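Uncharacterized protein (Slackia heliotrinireducens DSM 20476, PDB 4S1P) is a putative SGNH hydrolase of the GDSL-like lipase/acylhydrolase family, probably cleaving ester bonds in a substrate not yet identified. Local coordinates at residues 67-72 with 85-90. Residues are numbered along the deposited sequence; the frame is centred on the assembly and turned at random.
Sequences VVMQEM and RSVASL
Met-69, a selenomethionine, reaches from strand 66-69 to helix 80-96 and meets it with the end of its side chain. Its SE lies 3.6 Å from CB of Leu-90, the two side chains running past each other in opposite directions, while its methyl CE sits 3.9 Å from CG1 of Val-87. The chain leaves the strand nearly straight (chi2 165°) and bends only at the selenium (chi3 -64°), which turns CE aside onto the valine. No direct hydrogen bond joins the two segments here, but a water bridges them farther along: it donates to Glu-71 OE2 at 2.6 Å and to Ser-86 OG at 3.0 Å.

This is helix-on-sheet packing in the alpha/beta fold of the SGNH hydrolases, with helix 80-96 laid against the middle strand of a five-stranded parallel sheet and leading on to its neighbour, strand 100-105. Pro-101 and Ile-103 of that strand also touch Met-69, and Leu-9 of strand 4-10, which flanks 66-69 on its other side, touches Leu-90.

Beyond the strand, the other carboxylate oxygen of Glu-71, OE1, accepts from the backbone N of Met-72 (2.9 Å) through its anti lone pair and also bonds Leu-41 N, so the buried carboxylate is held at both oxygens. The side chain of Gln-70 sets off away from the helix at CB; its NE2 donates to Glu-71 O from above the carbonyl plane, and its amide also bonds Asn-11 and Thr-14.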
ATOM      1  N   VAL A  67      -6.058  -2.129   9.016  1.00 11.48           N
ATOM      2  CA  VAL A  67      -6.480  -1.787   7.665  1.00 11.06           C
ATOM      3  C   VAL A  67      -5.248  -1.275   6.931  1.00 11.66           C
ATOM      4  O   VAL A  67      -4.652  -0.276   7.340  1.00 13.09           O
ATOM      5  CB  VAL A  67      -7.579  -0.735   7.619  1.00 11.83           C
ATOM      6  CG1 VAL A  67      -7.934  -0.391   6.176  1.00 12.37           C
ATOM      7  CG2 VAL A  67      -8.819  -1.229   8.369  1.00 12.29           C
ATOM      8  N   VAL A  68      -4.826  -2.020   5.896  1.00 10.94           N
ATOM      9  CA  VAL A  68      -3.604  -1.669   5.136  1.00 11.21           C
ATOM     10  C   VAL A  68      -4.020  -0.886   3.893  1.00 10.62           C
ATOM     11  O   VAL A  68      -4.921  -1.309   3.173  1.00 11.98           O
ATOM     12  CB  VAL A  68      -2.833  -2.919   4.721  1.00 11.44           C
ATOM     13  CG1 VAL A  68      -1.587  -2.569   3.929  1.00 12.59           C
ATOM     14  CG2 VAL A  68      -2.470  -3.735   5.944  1.00 13.03           C
HETATM   15  N   MSE A  69      -3.340   0.241   3.645  1.00 10.78           N
HETATM   16  CA  MSE A  69      -3.707   1.126   2.580  1.00 11.01           C
HETATM   17  C   MSE A  69      -2.568   1.275   1.599  1.00 10.29           C
HETATM   18  O   MSE A  69      -1.476   1.719   1.984  1.00 11.17           O
HETATM   19  CB  MSE A  69      -4.054   2.521   3.123  1.00 11.70           C
HETATM   20  CG  MSE A  69      -5.173   2.462   4.164  1.00 12.63           C
HETATM   21 SE   MSE A  69      -5.335   4.099   5.219  0.65 14.25          SE
HETATM   22  CE  MSE A  69      -3.564   3.947   6.080  1.00 14.95           C
ATOM     23  N   GLN A  70      -2.807   0.905   0.332  1.00 10.87           N
ATOM     24  CA  GLN A  70      -1.798   1.021  -0.723  1.00 11.57           C
ATOM     25  C   GLN A  70      -2.342   1.841  -1.887  1.00 12.06           C
ATOM     26  O   GLN A  70      -3.332   1.467  -2.489  1.00 13.09           O
ATOM     27  CB  GLN A  70      -1.392  -0.384  -1.216  1.00 11.75           C
ATOM     28  CG  GLN A  70      -0.358  -0.381  -2.340  1.00 12.89           C
ATOM     29  CD  GLN A  70      -0.916  -0.880  -3.650  1.00 12.54           C
ATOM     30  OE1 GLN A  70      -1.505  -1.957  -3.723  1.00 12.07           O
ATOM     31  NE2 GLN A  70      -0.738  -0.099  -4.700  1.00 12.20           N
ATOM     32  N   GLU A  71      -1.644   2.945  -2.191  1.00 12.23           N
ATOM     33  CA  GLU A  71      -2.031   3.832  -3.255  1.00 12.38           C
ATOM     34  C   GLU A  71      -1.440   3.390  -4.592  1.00 13.34           C
ATOM     35  O   GLU A  71      -0.401   2.733  -4.657  1.00 12.96           O
ATOM     36  CB  GLU A  71      -1.531   5.246  -2.942  1.00 12.91           C
ATOM     37  CG  GLU A  71      -1.867   6.354  -3.957  1.00 13.02           C
ATOM     38  CD  GLU A  71      -3.372   6.563  -4.119  1.00 15.56           C
ATOM     39  OE1 GLU A  71      -4.060   5.666  -4.675  1.00 15.01           O
ATOM     40  OE2 GLU A  71      -3.880   7.633  -3.681  1.00 18.88           O
HETATM   41  N   MSE A  72      -2.133   3.775  -5.659  1.00 13.18           N
HETATM   42  CA  MSE A  72      -1.613   3.666  -7.025  1.00 13.72           C
HETATM   43  C   MSE A  72      -0.158   4.101  -7.003  1.00 14.05           C
HETATM   44  O   MSE A  72       0.195   5.095  -6.385  1.00 13.87           O
HETATM   45  CB  MSE A  72      -2.521   4.498  -7.941  1.00 16.99           C
HETATM   46  CG  MSE A  72      -2.288   4.219  -9.429  1.00 19.16           C
HETATM   47 SE   MSE A  72      -0.869   5.408 -10.095  0.65 20.83          SE
HETATM   48  CE  MSE A  72      -1.767   7.144  -9.858  1.00 27.98           C
ATOM     49  N   ARG A  85      -5.262  13.108   1.419  0.50 13.40           N
ATOM     50  CA  ARG A  85      -6.638  13.145   1.862  0.50 15.86           C
ATOM     51  C   ARG A  85      -7.258  11.763   1.933  0.50 14.66           C
ATOM     52  O   ARG A  85      -8.050  11.491   2.839  0.50 15.47           O
ATOM     53  CB  ARG A  85      -7.485  14.058   0.969  0.50 18.54           C
ATOM     54  CG  ARG A  85      -7.028  15.518   0.926  0.50 25.54           C
ATOM     55  CD  ARG A  85      -6.880  16.150   2.308  0.50 31.52           C
ATOM     56  NE  ARG A  85      -5.478  16.169   2.713  0.50 33.64           N
ATOM     57  CZ  ARG A  85      -5.049  15.945   3.944  0.50 32.93           C
ATOM     58  NH1 ARG A  85      -5.916  15.709   4.921  0.50 41.05           N
ATOM     59  NH2 ARG A  85      -3.753  15.987   4.205  0.50 39.15           N
ATOM     60  N   SER A  86      -6.878  10.882   1.005  1.00 13.54           N
ATOM     61  CA  SER A  86      -7.406   9.540   1.021  1.00 13.58           C
ATOM     62  C   SER A  86      -6.935   8.801   2.260  1.00 13.40           C
ATOM     63  O   SER A  86      -7.712   8.133   2.943  1.00 13.49           O
ATOM     64  CB  SER A  86      -7.017   8.777  -0.238  1.00 15.17           C
ATOM     65  OG  SER A  86      -7.622   9.320  -1.407  1.00 17.48           O
ATOM     66  N   VAL A  87      -5.639   8.879   2.538  1.00 12.96           N
ATOM     67  CA  VAL A  87      -5.108   8.204   3.747  1.00 13.16           C
ATOM     68  C   VAL A  87      -5.698   8.780   5.008  1.00 14.08           C
ATOM     69  O   VAL A  87      -6.015   8.041   5.933  1.00 15.15           O
ATOM     70  CB  VAL A  87      -3.574   8.281   3.811  1.00 16.33           C
ATOM     71  CG1 VAL A  87      -3.054   7.749   5.148  1.00 18.14           C
ATOM     72  CG2 VAL A  87      -3.018   7.487   2.678  1.00 17.77           C
ATOM     73  N   ALA A  88      -5.857  10.110   5.047  1.00 13.68           N
ATOM     74  CA  ALA A  88      -6.415  10.715   6.236  1.00 15.94           C
ATOM     75  C   ALA A  88      -7.819  10.186   6.520  1.00 14.26           C
ATOM     76  O   ALA A  88      -8.157   9.806   7.646  1.00 16.26           O
ATOM     77  CB  ALA A  88      -6.448  12.223   6.094  1.00 18.43           C
ATOM     78  N   SER A  89      -8.650  10.143   5.486  1.00 13.68           N
ATOM     79  CA  SER A  89     -10.027   9.758   5.696  0.60 15.06           C
ATOM     80  C   SER A  89     -10.168   8.262   5.961  1.00 14.71           C
ATOM     81  O   SER A  89     -10.955   7.853   6.821  1.00 14.62           O
ATOM     82  CB  SER A  89     -10.874  10.235   4.525  0.60 17.47           C
ATOM     83  OG  SER A  89     -10.950  11.666   4.542  0.60 21.05           O
ATOM     84  N   LEU A  90      -9.402   7.447   5.228  1.00 13.25           N
ATOM     85  CA  LEU A  90      -9.442   6.014   5.488  1.00 14.08           C
ATOM     86  C   LEU A  90      -8.873   5.660   6.844  1.00 12.91           C
ATOM     87  O   LEU A  90      -9.389   4.782   7.528  1.00 14.03           O
ATOM     88  CB  LEU A  90      -8.668   5.268   4.417  1.00 13.43           C
ATOM     89  CG  LEU A  90      -9.405   5.206   3.062  1.00 13.75           C
ATOM     90  CD1 LEU A  90      -8.465   4.747   1.971  1.00 14.65           C
ATOM     91  CD2 LEU A  90     -10.661   4.313   3.114  1.00 15.02           C
TER
HETATM   92  O   HOH W   1      -6.406   8.271  -3.908  1.00 17.31           O